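PDB 6LIR: TCR beta chain from Gallus gallus, which pairs with the alpha chain in the chicken alpha-beta T-cell receptor and probably contributes to recognition of peptide antigens presented by MHC molecules. Local coordinates for residues 6-11 and 105-110; 26-31 and 45-50. All coordinates share one frame; numbering follows the deposited sequence.

Contact 1. Residues 6-11 and 105-110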
ATOM      1  N   SER B   6       1.548 -14.121  -2.263  1.00 41.38           N
ATOM      2  CA  SER B   6       1.642 -12.690  -2.539  1.00 49.05           C
ATOM      3  C   SER B   6       0.788 -12.294  -3.742  1.00 47.14           C
ATOM      4  O   SER B   6      -0.061 -11.399  -3.647  1.00 45.43           O
ATOM      5  CB  SER B   6       3.105 -12.294  -2.755  1.00 52.78           C
ATOM      6  OG  SER B   6       3.437 -12.293  -4.132  1.00 62.12           O
ATOM      7  N   ILE B   7       1.019 -12.925  -4.893  1.00 49.19           N
ATOM      8  CA  ILE B   7       0.388 -12.531  -6.149  1.00 47.26           C
ATOM      9  C   ILE B   7      -0.032 -13.780  -6.908  1.00 50.67           C
ATOM     10  O   ILE B   7       0.708 -14.770  -6.958  1.00 46.04           O
ATOM     11  CB  ILE B   7       1.337 -11.684  -7.026  1.00 50.63           C
ATOM     12  CG1 ILE B   7       1.725 -10.379  -6.330  1.00 48.81           C
ATOM     13  CG2 ILE B   7       0.705 -11.397  -8.384  1.00 46.96           C
ATOM     14  CD1 ILE B   7       2.648  -9.513  -7.157  1.00 50.45           C
ATOM     15  N   LEU B   8      -1.222 -13.730  -7.507  1.00 52.27           N
ATOM     16  CA  LEU B   8      -1.707 -14.801  -8.365  1.00 50.93           C
ATOM     17  C   LEU B   8      -2.442 -14.199  -9.554  1.00 50.81           C
ATOM     18  O   LEU B   8      -3.231 -13.264  -9.396  1.00 51.14           O
ATOM     19  CB  LEU B   8      -2.636 -15.747  -7.598  1.00 50.20           C
ATOM     20  CG  LEU B   8      -3.039 -17.047  -8.296  1.00 56.00           C
ATOM     21  CD1 LEU B   8      -1.842 -17.968  -8.468  1.00 51.85           C
ATOM     22  CD2 LEU B   8      -4.137 -17.740  -7.514  1.00 56.41           C
ATOM     23  N   VAL B   9      -2.185 -14.743 -10.741  1.00 41.05           N
ATOM     24  CA  VAL B   9      -2.859 -14.325 -11.963  1.00 45.58           C
ATOM     25  C   VAL B   9      -3.483 -15.552 -12.609  1.00 49.87           C
ATOM     26  O   VAL B   9      -2.794 -16.551 -12.845  1.00 50.70           O
ATOM     27  CB  VAL B   9      -1.905 -13.630 -12.950  1.00 44.11           C
ATOM     28  CG1 VAL B   9      -2.677 -13.153 -14.168  1.00 47.59           C
ATOM     29  CG2 VAL B   9      -1.189 -12.471 -12.272  1.00 42.85           C
ATOM     30  N   LEU B  10      -4.776 -15.475 -12.905  1.00 50.05           N
ATOM     31  CA  LEU B  10      -5.507 -16.596 -13.471  1.00 57.24           C
ATOM     32  C   LEU B  10      -6.100 -16.217 -14.820  1.00 59.42           C
ATOM     33  O   LEU B  10      -6.294 -15.040 -15.135  1.00 59.38           O
ATOM     34  CB  LEU B  10      -6.638 -17.054 -12.542  1.00 61.15           C
ATOM     35  CG  LEU B  10      -6.262 -17.534 -11.146  1.00 57.38           C
ATOM     36  CD1 LEU B  10      -7.517 -17.928 -10.400  1.00 51.68           C
ATOM     37  CD2 LEU B  10      -5.284 -18.697 -11.233  1.00 53.96           C
ATOM     38  N   LYS B  11      -6.394 -17.243 -15.609  1.00 58.81           N
ATOM     39  CA  LYS B  11      -7.131 -17.105 -16.854  1.00 61.48           C
ATOM     40  C   LYS B  11      -8.603 -17.420 -16.618  1.00 61.28           C
ATOM     41  O   LYS B  11      -8.978 -18.037 -15.618  1.00 56.78           O
ATOM     42  CB  LYS B  11      -6.565 -18.023 -17.944  1.00 65.02           C
ATOM     43  CG  LYS B  11      -5.292 -17.516 -18.622  1.00 66.25           C
ATOM     44  CD  LYS B  11      -4.169 -18.539 -18.511  1.00 70.80           C
ATOM     45  CE  LYS B  11      -3.584 -18.512 -17.121  1.00 69.64           C
ATOM     46  NZ  LYS B  11      -2.433 -19.441 -16.868  1.00 69.93           N
ATOM     47  N   THR B 105      -3.372 -11.494  -0.733  1.00 36.97           N
ATOM     48  CA  THR B 105      -3.072 -12.080  -2.029  1.00 37.65           C
ATOM     49  C   THR B 105      -3.771 -11.238  -3.082  1.00 39.83           C
ATOM     50  O   THR B 105      -4.999 -11.105  -3.055  1.00 42.71           O
ATOM     51  CB  THR B 105      -3.569 -13.526  -2.118  1.00 39.51           C
ATOM     52  OG1 THR B 105      -2.925 -14.332  -1.122  1.00 38.42           O
ATOM     53  CG2 THR B 105      -3.282 -14.098  -3.502  1.00 41.47           C
ATOM     54  N   ARG B 106      -3.002 -10.681  -4.009  1.00 38.32           N
ATOM     55  CA  ARG B 106      -3.595  -9.944  -5.111  1.00 42.70           C
ATOM     56  C   ARG B 106      -3.831 -10.916  -6.254  1.00 45.85           C
ATOM     57  O   ARG B 106      -2.881 -11.470  -6.818  1.00 40.76           O
ATOM     58  CB  ARG B 106      -2.723  -8.785  -5.580  1.00 51.83           C
ATOM     59  CG  ARG B 106      -3.260  -8.175  -6.867  1.00 56.29           C
ATOM     60  CD  ARG B 106      -4.303  -7.102  -6.592  1.00 64.08           C
ATOM     61  NE  ARG B 106      -4.396  -6.128  -7.678  1.00 66.35           N
ATOM     62  CZ  ARG B 106      -5.411  -6.058  -8.534  1.00 71.62           C
ATOM     63  NH1 ARG B 106      -6.429  -6.909  -8.437  1.00 63.87           N
ATOM     64  NH2 ARG B 106      -5.413  -5.136  -9.490  1.00 65.61           N
ATOM     65  N   LEU B 107      -5.098 -11.122  -6.581  1.00 40.24           N
ATOM     66  CA  LEU B 107      -5.511 -12.059  -7.607  1.00 40.89           C
ATOM     67  C   LEU B 107      -6.102 -11.270  -8.762  1.00 44.05           C
ATOM     68  O   LEU B 107      -6.950 -10.395  -8.554  1.00 45.88           O
ATOM     69  CB  LEU B 107      -6.537 -13.048  -7.047  1.00 40.98           C
ATOM     70  CG  LEU B 107      -6.884 -14.306  -7.843  1.00 44.18           C
ATOM     71  CD1 LEU B 107      -7.069 -15.481  -6.900  1.00 44.33           C
ATOM     72  CD2 LEU B 107      -8.140 -14.087  -8.660  1.00 46.89           C
ATOM     73  N   THR B 108      -5.645 -11.570  -9.970  1.00 44.73           N
ATOM     74  CA  THR B 108      -6.168 -10.956 -11.181  1.00 49.48           C
ATOM     75  C   THR B 108      -6.615 -12.068 -12.116  1.00 50.41           C
ATOM     76  O   THR B 108      -5.852 -13.003 -12.381  1.00 46.10           O
ATOM     77  CB  THR B 108      -5.115 -10.073 -11.865  1.00 52.41           C
ATOM     78  OG1 THR B 108      -4.443  -9.272 -10.885  1.00 53.83           O
ATOM     79  CG2 THR B 108      -5.765  -9.157 -12.890  1.00 53.85           C
ATOM     80  N   VAL B 109      -7.843 -11.972 -12.610  1.00 52.28           N
ATOM     81  CA  VAL B 109      -8.372 -12.939 -13.562  1.00 55.67           C
ATOM     82  C   VAL B 109      -8.327 -12.302 -14.940  1.00 60.30           C
ATOM     83  O   VAL B 109      -8.955 -11.261 -15.176  1.00 62.45           O
ATOM     84  CB  VAL B 109      -9.798 -13.371 -13.198  1.00 60.41           C
ATOM     85  CG1 VAL B 109     -10.374 -14.251 -14.299  1.00 63.44           C
ATOM     86  CG2 VAL B 109      -9.804 -14.103 -11.871  1.00 56.96           C
ATOM     87  N   LEU B 110      -7.573 -12.913 -15.841  1.00 78.72           N
ATOM     88  CA  LEU B 110      -7.361 -12.392 -17.180  1.00 84.83           C
ATOM     89  C   LEU B 110      -8.252 -13.075 -18.213  1.00 89.24           C
ATOM     90  O   LEU B 110      -8.797 -14.159 -18.000  1.00 86.66           O
ATOM     91  CB  LEU B 110      -5.888 -12.520 -17.575  1.00 81.67           C
ATOM     92  CG  LEU B 110      -5.002 -11.416 -16.992  1.00 80.70           C
ATOM     93  CD1 LEU B 110      -3.773 -11.202 -17.855  1.00 80.83           C
ATOM     94  CD2 LEU B 110      -5.782 -10.109 -16.824  1.00 78.69           C
TER
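The pairing of 6-11 with 105-110 is the parallel A'-G strand pair of a V-type immunoglobulin domain, in which a short N-terminal strand lies along the last strand of the domain and forms one margin of its sheet. L8, L10 and L110 carry much of the buried surface, and all three also take part in the backbone ladder. L8 uses both its peptide groups: its N gives a hydrogen bond to R106 O at 2.9 Å, and its O receives one from T108 N at 3.0 Å. L10, two residues on, repeats the pattern with shorter bonds, its N lying 2.7 Å from T108 O. At the far end L110 N meets L10 O at 2.6 Å, with an almost straight N-H...O angle of 174°.

The side chains of L8, L10, L107 and V109 share the face turned to the sandwich interior, where L18 and A16 of strand 16-21 pack against them. L8 has CG anti to its backbone N (chi1 -170°), so that it runs alongside L107, with L8 CD2 and L107 CD1 3.8 Å apart. L10 instead has CG beside its backbone N (chi1 -60°) and brings CD1 to 4.3 Å from L107 CD2. Each methyl of L107 thus meets a different leucine of the opposing strand.

The other face, that of V9 and L110, is turned toward the constant domain, and F206 of strand 198-207 touches I7 and V9 there and also reaches L8. L110 crosses V9 obliquely, its CG 4.0 Å from V9 CG1, while L110 CB packs 3.5 Å from L10 O, the carbonyl oxygen that accepts the bond from L110 N.

Contact 2. Residues 26-31 and 45-50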
ATOM      1  N   HIS B  26      -4.701 -21.388  16.047  1.00 53.13           N
ATOM      2  CA  HIS B  26      -5.980 -20.700  16.115  1.00 52.58           C
ATOM      3  C   HIS B  26      -7.088 -21.587  15.575  1.00 45.93           C
ATOM      4  O   HIS B  26      -6.931 -22.235  14.537  1.00 46.12           O
ATOM      5  CB  HIS B  26      -5.930 -19.398  15.317  1.00 41.95           C
ATOM      6  CG  HIS B  26      -5.303 -18.261  16.056  1.00 46.52           C
ATOM      7  ND1 HIS B  26      -5.053 -17.040  15.467  1.00 44.06           N
ATOM      8  CD2 HIS B  26      -4.871 -18.158  17.334  1.00 46.18           C
ATOM      9  CE1 HIS B  26      -4.497 -16.233  16.353  1.00 50.46           C
ATOM     10  NE2 HIS B  26      -4.376 -16.888  17.495  1.00 46.91           N
ATOM     11  N   ASP B  27      -8.225 -21.599  16.271  1.00 48.65           N
ATOM     12  CA  ASP B  27      -9.343 -22.401  15.793  1.00 46.34           C
ATOM     13  C   ASP B  27     -10.114 -21.689  14.692  1.00 42.24           C
ATOM     14  O   ASP B  27     -10.610 -22.341  13.767  1.00 38.76           O
ATOM     15  CB  ASP B  27     -10.294 -22.734  16.947  1.00 48.37           C
ATOM     16  CG  ASP B  27      -9.654 -23.621  18.000  1.00 59.62           C
ATOM     17  OD1 ASP B  27      -8.695 -24.353  17.667  1.00 60.18           O
ATOM     18  OD2 ASP B  27     -10.114 -23.587  19.161  1.00 62.93           O
ATOM     19  N   TYR B  28     -10.200 -20.363  14.749  1.00 46.07           N
ATOM     20  CA  TYR B  28     -10.943 -19.604  13.755  1.00 42.70           C
ATOM     21  C   TYR B  28     -10.007 -19.156  12.645  1.00 41.30           C
ATOM     22  O   TYR B  28      -8.931 -18.609  12.912  1.00 43.12           O
ATOM     23  CB  TYR B  28     -11.626 -18.392  14.391  1.00 45.70           C
ATOM     24  CG  TYR B  28     -12.526 -17.631  13.442  1.00 50.41           C
ATOM     25  CD1 TYR B  28     -13.830 -18.054  13.200  1.00 49.46           C
ATOM     26  CD2 TYR B  28     -12.074 -16.492  12.785  1.00 44.49           C
ATOM     27  CE1 TYR B  28     -14.655 -17.363  12.334  1.00 50.11           C
ATOM     28  CE2 TYR B  28     -12.892 -15.795  11.917  1.00 46.48           C
ATOM     29  CZ  TYR B  28     -14.182 -16.235  11.694  1.00 50.61           C
ATOM     30  OH  TYR B  28     -15.003 -15.544  10.831  1.00 42.98           O
ATOM     31  N   MET B  29     -10.415 -19.400  11.403  1.00 36.42           N
ATOM     32  CA  MET B  29      -9.749 -18.838  10.241  1.00 40.43           C
ATOM     33  C   MET B  29     -10.818 -18.326   9.294  1.00 41.09           C
ATOM     34  O   MET B  29     -11.979 -18.737   9.362  1.00 39.60           O
ATOM     35  CB  MET B  29      -8.848 -19.865   9.545  1.00 37.21           C
ATOM     36  CG  MET B  29      -7.750 -20.405  10.436  1.00 38.28           C
ATOM     37  SD  MET B  29      -6.637 -21.489   9.539  1.00 44.20           S
ATOM     38  CE  MET B  29      -5.888 -20.321   8.400  1.00 40.59           C
ATOM     39  N   SER B  30     -10.418 -17.442   8.387  1.00 36.19           N
ATOM     40  CA  SER B  30     -11.405 -16.848   7.502  1.00 37.75           C
ATOM     41  C   SER B  30     -10.715 -16.304   6.265  1.00 39.44           C
ATOM     42  O   SER B  30      -9.503 -16.080   6.252  1.00 43.15           O
ATOM     43  CB  SER B  30     -12.189 -15.740   8.210  1.00 40.33           C
ATOM     44  OG  SER B  30     -11.321 -14.708   8.642  1.00 42.40           O
ATOM     45  N   TRP B  31     -11.522 -16.062   5.238  1.00 35.87           N
ATOM     46  CA  TRP B  31     -11.069 -15.481   3.983  1.00 38.68           C
ATOM     47  C   TRP B  31     -11.947 -14.276   3.687  1.00 42.41           C
ATOM     48  O   TRP B  31     -13.178 -14.371   3.749  1.00 37.18           O
ATOM     49  CB  TRP B  31     -11.140 -16.489   2.830  1.00 38.83           C
ATOM     50  CG  TRP B  31      -9.918 -17.359   2.689  1.00 42.38           C
ATOM     51  CD1 TRP B  31      -9.808 -18.680   3.024  1.00 39.29           C
ATOM     52  CD2 TRP B  31      -8.639 -16.972   2.163  1.00 38.01           C
ATOM     53  NE1 TRP B  31      -8.542 -19.137   2.742  1.00 42.29           N
ATOM     54  CE2 TRP B  31      -7.805 -18.108   2.214  1.00 39.50           C
ATOM     55  CE3 TRP B  31      -8.119 -15.774   1.658  1.00 39.81           C
ATOM     56  CZ2 TRP B  31      -6.480 -18.084   1.778  1.00 37.66           C
ATOM     57  CZ3 TRP B  31      -6.798 -15.752   1.227  1.00 35.23           C
ATOM     58  CH2 TRP B  31      -5.996 -16.899   1.291  1.00 38.65           C
ATOM     59  N   SER B  45     -15.522 -18.779   6.223  1.00 36.32           N
ATOM     60  CA  SER B  45     -14.874 -18.861   7.523  1.00 38.50           C
ATOM     61  C   SER B  45     -14.856 -20.313   7.977  1.00 39.92           C
ATOM     62  O   SER B  45     -15.449 -21.191   7.346  1.00 41.45           O
ATOM     63  CB  SER B  45     -15.582 -17.981   8.562  1.00 41.05           C
ATOM     64  OG  SER B  45     -16.849 -18.520   8.907  1.00 38.74           O
ATOM     65  N   SER B  46     -14.193 -20.551   9.105  1.00 37.38           N
ATOM     66  CA  SER B  46     -14.047 -21.897   9.638  1.00 39.16           C
ATOM     67  C   SER B  46     -13.875 -21.800  11.143  1.00 41.98           C
ATOM     68  O   SER B  46     -12.991 -21.081  11.619  1.00 40.69           O
ATOM     69  CB  SER B  46     -12.837 -22.609   9.015  1.00 44.50           C
ATOM     70  OG  SER B  46     -12.548 -23.819   9.696  1.00 44.93           O
ATOM     71  N   TYR B  47     -14.701 -22.531  11.887  1.00 41.97           N
ATOM     72  CA  TYR B  47     -14.603 -22.533  13.338  1.00 43.61           C
ATOM     73  C   TYR B  47     -13.682 -23.626  13.856  1.00 44.76           C
ATOM     74  O   TYR B  47     -13.432 -23.685  15.064  1.00 45.87           O
ATOM     75  CB  TYR B  47     -15.994 -22.695  13.975  1.00 51.90           C
ATOM     76  CG  TYR B  47     -17.010 -21.636  13.592  1.00 55.79           C
ATOM     77  CD1 TYR B  47     -16.620 -20.332  13.304  1.00 56.94           C
ATOM     78  CD2 TYR B  47     -18.368 -21.938  13.533  1.00 59.58           C
ATOM     79  CE1 TYR B  47     -17.554 -19.362  12.957  1.00 59.92           C
ATOM     80  CE2 TYR B  47     -19.306 -20.978  13.188  1.00 57.48           C
ATOM     81  CZ  TYR B  47     -18.892 -19.691  12.901  1.00 64.84           C
ATOM     82  OH  TYR B  47     -19.819 -18.731  12.556  1.00 68.57           O
ATOM     83  N   GLY B  48     -13.149 -24.458  12.972  1.00 45.86           N
ATOM     84  CA  GLY B  48     -12.338 -25.586  13.381  1.00 44.47           C
ATOM     85  C   GLY B  48     -12.048 -26.482  12.197  1.00 42.28           C
ATOM     86  O   GLY B  48     -12.507 -26.242  11.075  1.00 45.37           O
ATOM     87  N   VAL B  49     -11.250 -27.518  12.473  1.00 43.37           N
ATOM     88  CA  VAL B  49     -10.866 -28.471  11.437  1.00 47.56           C
ATOM     89  C   VAL B  49     -12.099 -29.059  10.764  1.00 48.41           C
ATOM     90  O   VAL B  49     -13.069 -29.453  11.424  1.00 48.52           O
ATOM     91  CB  VAL B  49      -9.975 -29.578  12.024  1.00 53.83           C
ATOM     92  CG1 VAL B  49      -9.465 -30.487  10.919  1.00 51.14           C
ATOM     93  CG2 VAL B  49      -8.806 -28.969  12.788  1.00 52.93           C
ATOM     94  N   LYS B  50     -12.053 -29.126   9.431  1.00 50.34           N
ATOM     95  CA  LYS B  50     -13.120 -29.698   8.606  1.00 50.57           C
ATOM     96  C   LYS B  50     -14.485 -29.076   8.901  1.00 54.32           C
ATOM     97  O   LYS B  50     -15.522 -29.724   8.738  1.00 52.28           O
ATOM     98  CB  LYS B  50     -13.179 -31.220   8.768  1.00 53.67           C
ATOM     99  CG  LYS B  50     -12.015 -31.957   8.123  1.00 55.77           C
ATOM    100  CD  LYS B  50     -11.774 -33.307   8.785  1.00 63.14           C
ATOM    101  CE  LYS B  50     -10.724 -34.108   8.031  1.00 66.26           C
ATOM    102  NZ  LYS B  50     -11.215 -34.543   6.695  1.00 76.70           N
TER
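Two tyrosines lie side by side where 26-31 meets 45-50, two antiparallel strands that part here at the open end of their hairpin. Y28 has CG anti to its backbone N (chi1 -174°), a torsion that swings the ring along the partner segment. Y47 leaves its backbone pointing away, but with CG beside its own N the ring returns, so both side chains run in the same direction. The rings meet rim to rim, neither over the face of the other, with Y28 CE1 and Y47 CE1 3.6 Å apart and the planes inclined by 25°. Farther along, Y28 OH lies 3.4 Å from S45 CB, while Y47 OH is hydrogen-bonded to K94. An alanine here in place of Y28 would remove the whole ring with its hydroxyl, and so both the edge contact with Y47 and the approach of OH to S45 CB; Y47 and S45 would probably be less firmly packed.

In the backbone, M29 and S46 form a hydrogen-bonded antiparallel pair: M29 N reaches S46 O at 3.1 Å, and S46 N reaches M29 O at 2.9 Å, the latter bond bent to 132° at the hydrogen. In the next, non-hydrogen-bonded pair, S30 CB and S45 CB approach to 4.1 Å. S46 places OG anti to its backbone N, where Q51 O and R65 NH2 are its main partners and G48 N adds a weak bond. This is the C-C' hairpin of an immunoglobulin V domain, and the chain around D27 and beyond Y47 is consistent with the adjoining CDR1 and CDR2 loops.

In the fold
Contacts 1 and 2 belong to one six-stranded sheet of the variable domain, their centres about 24 Å apart and their nearest atoms about 5 Å apart without touching. Contact 2 is nested within the chain loop that contact 1 closes. Between the pairs runs strand 84-91, hydrogen-bonded to 100-110 on one side and to 28-34 on the other. They also share the sandwich core: L18 packs against L8 and L107 of contact 1, and M29 and W31 of segment 26-31 both touch the C20-C88 disulfide, W31 also reaching L18. Contact 1 lies toward the constant domain, whereas contact 2 lies toward the CDR loops, the end that probably faces antigen.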